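Quinoline 2-oxidoreductase large subunit (Pseudomonas putida, PDB 1T3Q) probably catalyses hydroxylation of quinoline at carbon 2, serving as the molybdenum-cofactor-bearing large subunit of an enzyme of the xanthine dehydrogenase family. Local coordinates at residues 234-239 with 264-269; 107-112 with 136-141; 517-522 with 527-532. All blocks are in the same frame, centred on the assembly; numbering follows the deposited sequence.

Interaction 1: 234-239 with 264-269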
loop_
_atom_site.group_PDB
_atom_site.type_symbol
_atom_site.label_atom_id
_atom_site.label_comp_id
_atom_site.label_asym_id
_atom_site.label_seq_id
_atom_site.Cartn_x
_atom_site.Cartn_y
_atom_site.Cartn_z
ATOM N N ALA B 234 10.623 -3.041 18.326
ATOM C CA ALA B 234 11.570 -1.960 18.569
ATOM C C ALA B 234 12.541 -2.333 19.687
ATOM O O ALA B 234 13.751 -2.152 19.554
ATOM C CB ALA B 234 10.826 -0.685 18.935
ATOM N N MET B 235 12.004 -2.863 20.778
ATOM C CA MET B 235 12.822 -3.238 21.924
ATOM C C MET B 235 13.680 -4.488 21.739
ATOM O O MET B 235 14.873 -4.473 22.037
ATOM C CB MET B 235 11.936 -3.409 23.160
ATOM C CG MET B 235 11.127 -2.166 23.497
ATOM S SD MET B 235 10.760 -2.029 25.257
ATOM C CE MET B 235 9.138 -2.668 25.343
ATOM N N PHE B 236 13.083 -5.563 21.239
ATOM C CA PHE B 236 13.810 -6.810 21.060
ATOM C C PHE B 236 14.744 -6.863 19.848
ATOM O O PHE B 236 15.619 -7.721 19.785
ATOM C CB PHE B 236 12.819 -7.978 21.030
ATOM C CG PHE B 236 12.020 -8.129 22.303
ATOM C CD1 PHE B 236 10.751 -8.691 22.280
ATOM C CD2 PHE B 236 12.539 -7.703 23.524
ATOM C CE1 PHE B 236 10.003 -8.827 23.454
ATOM C CE2 PHE B 236 11.801 -7.837 24.702
ATOM C CZ PHE B 236 10.529 -8.400 24.664
ATOM N N CYS B 237 14.565 -5.952 18.895
ATOM C CA CYS B 237 15.427 -5.915 17.714
ATOM C C CYS B 237 16.275 -4.650 17.718
ATOM O O CYS B 237 17.083 -4.432 16.818
ATOM C CB CYS B 237 14.598 -5.955 16.428
ATOM S SG CYS B 237 13.641 -7.468 16.206
ATOM N N ALA B 238 16.079 -3.816 18.735
ATOM C CA ALA B 238 16.821 -2.567 18.855
ATOM C C ALA B 238 16.681 -1.712 17.595
ATOM O O ALA B 238 17.672 -1.293 16.994
ATOM C CB ALA B 238 18.296 -2.855 19.137
ATOM N N ILE B 239 15.436 -1.476 17.193
ATOM C CA ILE B 239 15.136 -0.653 16.029
ATOM C C ILE B 239 14.321 0.523 16.564
ATOM O O ILE B 239 13.382 0.328 17.330
ATOM C CB ILE B 239 14.303 -1.444 14.989
ATOM C CG1 ILE B 239 15.142 -2.603 14.436
ATOM C CG2 ILE B 239 13.846 -0.521 13.860
ATOM C CD1 ILE B 239 14.425 -3.470 13.408
ATOM N N GLU B 264 8.556 -15.595 15.022
ATOM C CA GLU B 264 8.556 -15.336 13.585
ATOM C C GLU B 264 8.304 -13.879 13.205
ATOM O O GLU B 264 8.814 -13.417 12.188
ATOM C CB GLU B 264 7.548 -16.247 12.874
ATOM C CG GLU B 264 7.917 -17.722 12.920
ATOM C CD GLU B 264 7.304 -18.465 14.092
ATOM O OE1 GLU B 264 7.162 -17.871 15.183
ATOM O OE2 GLU B 264 6.972 -19.657 13.924
ATOM N N GLU B 265 7.527 -13.150 14.006
ATOM C CA GLU B 265 7.270 -11.743 13.696
ATOM C C GLU B 265 8.575 -10.965 13.779
ATOM O O GLU B 265 8.848 -10.085 12.961
ATOM C CB GLU B 265 6.238 -11.143 14.667
ATOM C CG GLU B 265 4.842 -11.715 14.484
ATOM C CD GLU B 265 3.844 -11.196 15.509
ATOM O OE1 GLU B 265 2.827 -10.593 15.098
ATOM O OE2 GLU B 265 4.070 -11.399 16.721
ATOM N N LEU B 266 9.393 -11.297 14.771
ATOM C CA LEU B 266 10.663 -10.614 14.915
ATOM C C LEU B 266 11.590 -11.087 13.808
ATOM O O LEU B 266 12.277 -10.282 13.184
ATOM C CB LEU B 266 11.287 -10.914 16.283
ATOM C CG LEU B 266 10.473 -10.464 17.500
ATOM C CD1 LEU B 266 11.253 -10.772 18.774
ATOM C CD2 LEU B 266 10.185 -8.982 17.405
ATOM N N LEU B 267 11.580 -12.391 13.550
ATOM C CA LEU B 267 12.448 -12.957 12.530
ATOM C C LEU B 267 12.263 -12.351 11.152
ATOM O O LEU B 267 13.248 -12.019 10.496
ATOM C CB LEU B 267 12.285 -14.476 12.470
ATOM C CG LEU B 267 12.888 -15.237 13.658
ATOM C CD1 LEU B 267 12.442 -16.685 13.623
ATOM C CD2 LEU B 267 14.425 -15.140 13.614
ATOM N N VAL B 268 11.023 -12.188 10.691
ATOM C CA VAL B 268 10.855 -11.610 9.362
ATOM C C VAL B 268 11.412 -10.195 9.284
ATOM O O VAL B 268 11.939 -9.792 8.250
ATOM C CB VAL B 268 9.377 -11.626 8.889
ATOM C CG1 VAL B 268 8.939 -13.067 8.655
ATOM C CG2 VAL B 268 8.478 -10.953 9.919
ATOM N N CYS B 269 11.317 -9.443 10.378
ATOM C CA CYS B 269 11.849 -8.084 10.389
ATOM C C CYS B 269 13.366 -8.137 10.274
ATOM O O CYS B 269 13.969 -7.383 9.509
ATOM C CB CYS B 269 11.461 -7.359 11.680
ATOM S SG CYS B 269 9.685 -7.054 11.837
#
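Leu266 sets its two methyl groups over two consecutive residues of the facing helix, Phe236 and Cys237, forming a small apolar helix-helix contact. Helix 226-237 is the crossover of a beta-alpha-beta unit between the parallel strands 216-221 and 244-247 of a seven-stranded mixed sheet, and its last turn meets the first turns of helix 263-275. CD1 of Leu266 lies 3.9 Å from CB of Phe236 and also meets ring atom CD1 of Phe236, approaching the ring obliquely. With its CG anti to the carbonyl carbon (chi1 -61°), Phe236 offers mainly its CB and the base of its ring to the leucine. The rest of the ring leads off toward Ile87 and Val88 of strand 87-89, where Ile87 also meets Leu266. Val233, one turn earlier on helix 226-237, and Leu103 also pack on the leucine. Beyond Cys237 the chain turns sharply at Ala238, whose phi is positive, and the amide N of Ile239 donates to O of Ala234 at 3.0 Å. This is a six-to-one bond at the C-terminal end of the helix, and it leads the chain away toward strand 244-247. Just before that turn, SG of Cys237 lies 4.0 Å from CD2 and 4.2 Å from CB of Leu266.

Interaction 2: 107-112 with 136-141. With SO4 (sulfate ion), chain M.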
loop_
_atom_site.group_PDB
_atom_site.type_symbol
_atom_site.label_atom_id
_atom_site.label_comp_id
_atom_site.label_asym_id
_atom_site.label_seq_id
_atom_site.Cartn_x
_atom_site.Cartn_y
_atom_site.Cartn_z
ATOM N N GLY B 107 22.170 -23.954 20.607
ATOM C CA GLY B 107 22.909 -24.854 21.474
ATOM C C GLY B 107 22.031 -25.887 22.155
ATOM O O GLY B 107 22.495 -26.971 22.503
ATOM N N VAL B 108 20.756 -25.557 22.348
ATOM C CA VAL B 108 19.828 -26.480 22.991
ATOM C C VAL B 108 18.396 -26.177 22.557
ATOM O O VAL B 108 18.047 -25.020 22.327
ATOM C CB VAL B 108 19.918 -26.367 24.535
ATOM C CG1 VAL B 108 19.585 -24.954 24.974
ATOM C CG2 VAL B 108 18.985 -27.363 25.197
ATOM N N THR B 109 17.580 -27.218 22.419
ATOM C CA THR B 109 16.178 -27.036 22.048
ATOM C C THR B 109 15.365 -27.465 23.261
ATOM O O THR B 109 15.751 -28.394 23.970
ATOM C CB THR B 109 15.782 -27.880 20.807
ATOM O OG1 THR B 109 15.940 -29.279 21.082
ATOM C CG2 THR B 109 16.660 -27.505 19.624
ATOM N N ARG B 110 14.241 -26.797 23.504
ATOM C CA ARG B 110 13.444 -27.116 24.678
ATOM C C ARG B 110 12.025 -27.626 24.449
ATOM O O ARG B 110 11.228 -27.686 25.380
ATOM C CB ARG B 110 13.437 -25.912 25.609
ATOM C CG ARG B 110 14.852 -25.432 25.955
ATOM C CD ARG B 110 14.829 -24.427 27.083
ATOM N NE ARG B 110 16.164 -24.008 27.500
ATOM C CZ ARG B 110 16.843 -22.996 26.969
ATOM N NH1 ARG B 110 18.050 -22.695 27.430
ATOM N NH2 ARG B 110 16.317 -22.277 25.985
ATOM N N PHE B 111 11.715 -27.990 23.212
ATOM C CA PHE B 111 10.416 -28.569 22.890
ATOM C C PHE B 111 10.342 -28.946 21.420
ATOM O O PHE B 111 10.953 -28.301 20.570
ATOM C CB PHE B 111 9.258 -27.633 23.304
ATOM C CG PHE B 111 9.086 -26.415 22.435
ATOM C CD1 PHE B 111 8.306 -26.470 21.279
ATOM C CD2 PHE B 111 9.660 -25.202 22.792
ATOM C CE1 PHE B 111 8.103 -25.338 20.498
ATOM C CE2 PHE B 111 9.463 -24.055 22.013
ATOM C CZ PHE B 111 8.682 -24.123 20.865
ATOM N N VAL B 112 9.635 -30.033 21.132
ATOM C CA VAL B 112 9.475 -30.484 19.761
ATOM C C VAL B 112 8.741 -29.383 19.023
ATOM O O VAL B 112 7.656 -28.969 19.435
ATOM C CB VAL B 112 8.648 -31.781 19.691
ATOM C CG1 VAL B 112 8.384 -32.155 18.237
ATOM C CG2 VAL B 112 9.393 -32.904 20.396
ATOM N N VAL B 136 21.684 -31.508 11.081
ATOM C CA VAL B 136 21.779 -31.163 12.491
ATOM C C VAL B 136 22.087 -32.396 13.335
ATOM O O VAL B 136 21.486 -33.453 13.150
ATOM C CB VAL B 136 20.453 -30.548 13.013
ATOM C CG1 VAL B 136 20.635 -30.058 14.444
ATOM C CG2 VAL B 136 20.009 -29.413 12.112
ATOM N N GLU B 137 23.032 -32.263 14.258
ATOM C CA GLU B 137 23.376 -33.367 15.142
ATOM C C GLU B 137 22.881 -33.013 16.538
ATOM O O GLU B 137 23.238 -31.967 17.089
ATOM C CB GLU B 137 24.890 -33.604 15.175
ATOM N N TYR B 138 22.054 -33.886 17.098
ATOM C CA TYR B 138 21.493 -33.679 18.424
ATOM C C TYR B 138 22.020 -34.676 19.434
ATOM O O TYR B 138 22.625 -35.688 19.087
ATOM C CB TYR B 138 19.969 -33.832 18.410
ATOM C CG TYR B 138 19.219 -32.796 17.618
ATOM C CD1 TYR B 138 18.877 -33.022 16.288
ATOM C CD2 TYR B 138 18.845 -31.586 18.203
ATOM C CE1 TYR B 138 18.176 -32.067 15.556
ATOM C CE2 TYR B 138 18.149 -30.627 17.482
ATOM C CZ TYR B 138 17.817 -30.875 16.160
ATOM O OH TYR B 138 17.127 -29.925 15.443
ATOM N N GLU B 139 21.759 -34.365 20.696
ATOM C CA GLU B 139 22.110 -35.212 21.816
ATOM C C GLU B 139 20.887 -35.081 22.714
ATOM O O GLU B 139 20.789 -34.144 23.506
ATOM C CB GLU B 139 23.343 -34.684 22.544
ATOM C CG GLU B 139 23.790 -35.589 23.674
ATOM C CD GLU B 139 24.650 -34.865 24.684
ATOM O OE1 GLU B 139 25.636 -34.220 24.268
ATOM O OE2 GLU B 139 24.340 -34.943 25.892
ATOM N N GLU B 140 19.943 -36.006 22.565
ATOM C CA GLU B 140 18.716 -35.962 23.351
ATOM C C GLU B 140 18.990 -35.927 24.849
ATOM O O GLU B 140 19.856 -36.640 25.352
ATOM C CB GLU B 140 17.823 -37.157 23.007
ATOM C CG GLU B 140 16.430 -37.068 23.607
ATOM C CD GLU B 140 15.470 -38.084 23.021
ATOM O OE1 GLU B 140 14.273 -38.050 23.383
ATOM O OE2 GLU B 140 15.910 -38.915 22.199
ATOM N N LEU B 141 18.249 -35.078 25.551
ATOM C CA LEU B 141 18.392 -34.922 26.994
ATOM C C LEU B 141 17.077 -35.281 27.676
ATOM O O LEU B 141 16.019 -35.276 27.042
ATOM C CB LEU B 141 18.746 -33.471 27.332
ATOM C CG LEU B 141 20.005 -32.867 26.704
ATOM C CD1 LEU B 141 20.003 -31.356 26.899
ATOM C CD2 LEU B 141 21.241 -33.495 27.334
HETATM S S SO4 M . 19.448 -19.878 25.459
HETATM O O1 SO4 M . 19.937 -20.635 26.628
HETATM O O2 SO4 M . 20.114 -20.370 24.238
HETATM O O3 SO4 M . 17.986 -20.053 25.333
HETATM O O4 SO4 M . 19.760 -18.448 25.634
#
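Rotation about the CA-CB bond of Thr109 (chi1 62°) tucks OG1 between the backbone N and the carbonyl carbon and leaves CG2 to face Tyr138, whose own chi1 of -66° swings its ring across to meet it. CG2 of Thr109 comes to 4.1 Å from CE2 of Tyr138, arriving at the ring edge near its plane, and the two side chains stand roughly at a right angle. OG1 of Thr109 is hydrogen-bonded to OG of Ser50. The contact spans the three-stranded antiparallel sheet of the hammerhead family region: strand 55-61 runs between strands 108-109 and 135-140 and is hydrogen-bonded to both, so the outer two meet through side chains alone. Val116 of strand 115-121 packs on both Thr109 and Tyr138, and Phe52 stacks edge-to-face with the tyrosine. Looser apolar contact joins Val108 CG2 to Leu141 CD1 at 4.5 Å. Arg110, which follows Thr109, runs extended from CG to NE and grips a sulfate, probably from the crystallisation liquor, through the edge of its guanidinium. NH1 of Arg110 donates to O1 of the sulfate at 2.9 Å (163°), NH2 of Arg110 donates to O3 at 2.9 Å in an equally straight bond, and a weak third bond links NH1 to O3. CG1 of Val108 lies 3.7 Å above the guanidinium plane of Arg110, offset toward its rim. NH1 also pairs with Asp159 and NH2 with Tyr326, so the cationic guanidinium probably has its charge balanced by both a protein carboxylate and the bound anion.

Interaction 3: 517-522 with 527-532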
loop_
_atom_site.group_PDB
_atom_site.type_symbol
_atom_site.label_atom_id
_atom_site.label_comp_id
_atom_site.label_asym_id
_atom_site.label_seq_id
_atom_site.Cartn_x
_atom_site.Cartn_y
_atom_site.Cartn_z
ATOM N N ILE B 517 -21.149 3.133 17.662
ATOM C CA ILE B 517 -20.844 3.895 18.868
ATOM C C ILE B 517 -20.534 5.351 18.522
ATOM O O ILE B 517 -21.087 6.271 19.125
ATOM C CB ILE B 517 -19.618 3.301 19.617
ATOM C CG1 ILE B 517 -19.961 1.913 20.165
ATOM C CG2 ILE B 517 -19.189 4.241 20.749
ATOM C CD1 ILE B 517 -18.773 1.171 20.754
ATOM N N ALA B 518 -19.655 5.557 17.545
ATOM C CA ALA B 518 -19.271 6.905 17.149
ATOM C C ALA B 518 -20.459 7.706 16.625
ATOM O O ALA B 518 -20.586 8.901 16.898
ATOM C CB ALA B 518 -18.170 6.847 16.091
ATOM N N ALA B 519 -21.319 7.040 15.864
ATOM C CA ALA B 519 -22.500 7.676 15.294
ATOM C C ALA B 519 -23.387 8.237 16.404
ATOM O O ALA B 519 -23.846 9.381 16.331
ATOM C CB ALA B 519 -23.278 6.665 14.471
ATOM N N ASP B 520 -23.623 7.431 17.430
ATOM C CA ASP B 520 -24.466 7.858 18.545
ATOM C C ASP B 520 -23.873 8.992 19.366
ATOM O O ASP B 520 -24.602 9.885 19.803
ATOM C CB ASP B 520 -24.796 6.662 19.443
ATOM C CG ASP B 520 -25.885 5.783 18.849
ATOM O OD1 ASP B 520 -26.294 4.795 19.491
ATOM O OD2 ASP B 520 -26.339 6.098 17.727
ATOM N N VAL B 521 -22.559 8.966 19.580
ATOM C CA VAL B 521 -21.918 10.023 20.355
ATOM C C VAL B 521 -22.044 11.371 19.641
ATOM O O VAL B 521 -22.363 12.382 20.267
ATOM C CB VAL B 521 -20.415 9.730 20.604
ATOM C CG1 VAL B 521 -19.755 10.928 21.274
ATOM C CG2 VAL B 521 -20.258 8.501 21.485
ATOM N N LEU B 522 -21.811 11.379 18.330
ATOM C CA LEU B 522 -21.883 12.612 17.551
ATOM C C LEU B 522 -23.268 12.929 16.983
ATOM O O LEU B 522 -23.461 13.968 16.359
ATOM C CB LEU B 522 -20.848 12.573 16.418
ATOM C CG LEU B 522 -19.387 12.686 16.887
ATOM C CD1 LEU B 522 -18.432 12.364 15.750
ATOM C CD2 LEU B 522 -19.138 14.091 17.413
ATOM N N SER B 527 -23.909 5.392 8.879
ATOM C CA SER B 527 -23.443 5.337 7.497
ATOM C C SER B 527 -22.519 6.508 7.169
ATOM O O SER B 527 -21.826 6.488 6.151
ATOM C CB SER B 527 -24.635 5.337 6.537
ATOM O OG SER B 527 -25.383 6.534 6.654
ATOM N N ASP B 528 -22.514 7.527 8.030
ATOM C CA ASP B 528 -21.663 8.703 7.833
ATOM C C ASP B 528 -20.348 8.573 8.596
ATOM O O ASP B 528 -19.563 9.517 8.657
ATOM C CB ASP B 528 -22.372 9.974 8.306
ATOM C CG ASP B 528 -23.388 10.481 7.313
ATOM O OD1 ASP B 528 -24.050 11.494 7.615
ATOM O OD2 ASP B 528 -23.519 9.875 6.232
ATOM N N VAL B 529 -20.120 7.397 9.169
ATOM C CA VAL B 529 -18.916 7.140 9.950
ATOM C C VAL B 529 -18.078 6.013 9.368
ATOM O O VAL B 529 -18.618 5.016 8.894
ATOM C CB VAL B 529 -19.290 6.733 11.396
ATOM C CG1 VAL B 529 -18.031 6.503 12.225
ATOM C CG2 VAL B 529 -20.165 7.802 12.024
ATOM N N VAL B 530 -16.756 6.161 9.402
ATOM C CA VAL B 530 -15.892 5.088 8.930
ATOM C C VAL B 530 -14.862 4.767 10.008
ATOM O O VAL B 530 -14.331 5.668 10.659
ATOM C CB VAL B 530 -15.158 5.433 7.606
ATOM C CG1 VAL B 530 -14.199 6.598 7.801
ATOM C CG2 VAL B 530 -14.397 4.209 7.123
ATOM N N ILE B 531 -14.611 3.479 10.211
ATOM C CA ILE B 531 -13.639 3.043 11.199
ATOM C C ILE B 531 -12.324 2.674 10.513
ATOM O O ILE B 531 -12.290 1.828 9.615
ATOM C CB ILE B 531 -14.148 1.820 11.990
ATOM C CG1 ILE B 531 -15.473 2.163 12.682
ATOM C CG2 ILE B 531 -13.105 1.391 13.029
ATOM C CD1 ILE B 531 -15.386 3.354 13.625
ATOM N N GLN B 532 -11.252 3.333 10.942
ATOM C CA GLN B 532 -9.911 3.094 10.419
ATOM C C GLN B 532 -9.140 2.309 11.465
ATOM O O GLN B 532 -9.026 2.740 12.612
ATOM C CB GLN B 532 -9.197 4.423 10.146
ATOM C CG GLN B 532 -9.779 5.194 8.986
ATOM C CD GLN B 532 -9.009 6.454 8.668
ATOM O OE1 GLN B 532 -9.045 6.935 7.541
ATOM N NE2 GLN B 532 -8.319 7.007 9.662
#
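Val529, at the start of strand 529-532, lays its two methyl groups against two successive alanines of helix 510-522. CG1 of Val529, anti to the valine's backbone N (chi1 -178°), meets CB of Ala518 at 3.9 Å; Ile557 of helix 549-576 packs on Ala518 as well. CG2 of Val529 lies 4.0 Å from CA of Ala519 and 4.1 Å from its CB, so it rests against the helix backbone as much as against the methyl. Because Ala518 and Ala519 present only methyl groups to the valine, helix and strand come close: the CA atoms of Ala519 and Val529 are 6.5 Å apart. Val530 binds Val497 and Val499 of the neighbouring parallel strand through its backbone and packs on His242 of the second subunit. Ile531 comes back to the helix one turn earlier, touching Leu514 and Ala515. At Gln532, NE2 bonds to OG1 of Thr500 and to the backbone O of Lys537 of the second subunit, which ties the strand to the subunit interface. Strand 497-501, helix 510-522 and strand 529-532 together form a classical beta-alpha-beta crossover, its helix packed on the parallel pair.

Interactions 1 and 3 are buried: interaction 1 sets a helix end against another helix beside the seven-stranded sheet, interaction 3 packs a helix on a strand that is outermost within this chain in a different, four-stranded sheet. Both draw on beta-alpha-beta units, yet share no elements, and their centres are 35 Å apart. Their chemistry is apolar, with a thiol added in interaction 1. Interaction 2 is only partly buried and bridges two outer strands across a middle one; there a threonine methyl at a tyrosine edge lies near a charged arginine-sulfate site. Interactions 2 and 3 lie on opposite sides of the chain's centre, and interaction 3 has the second subunit close by.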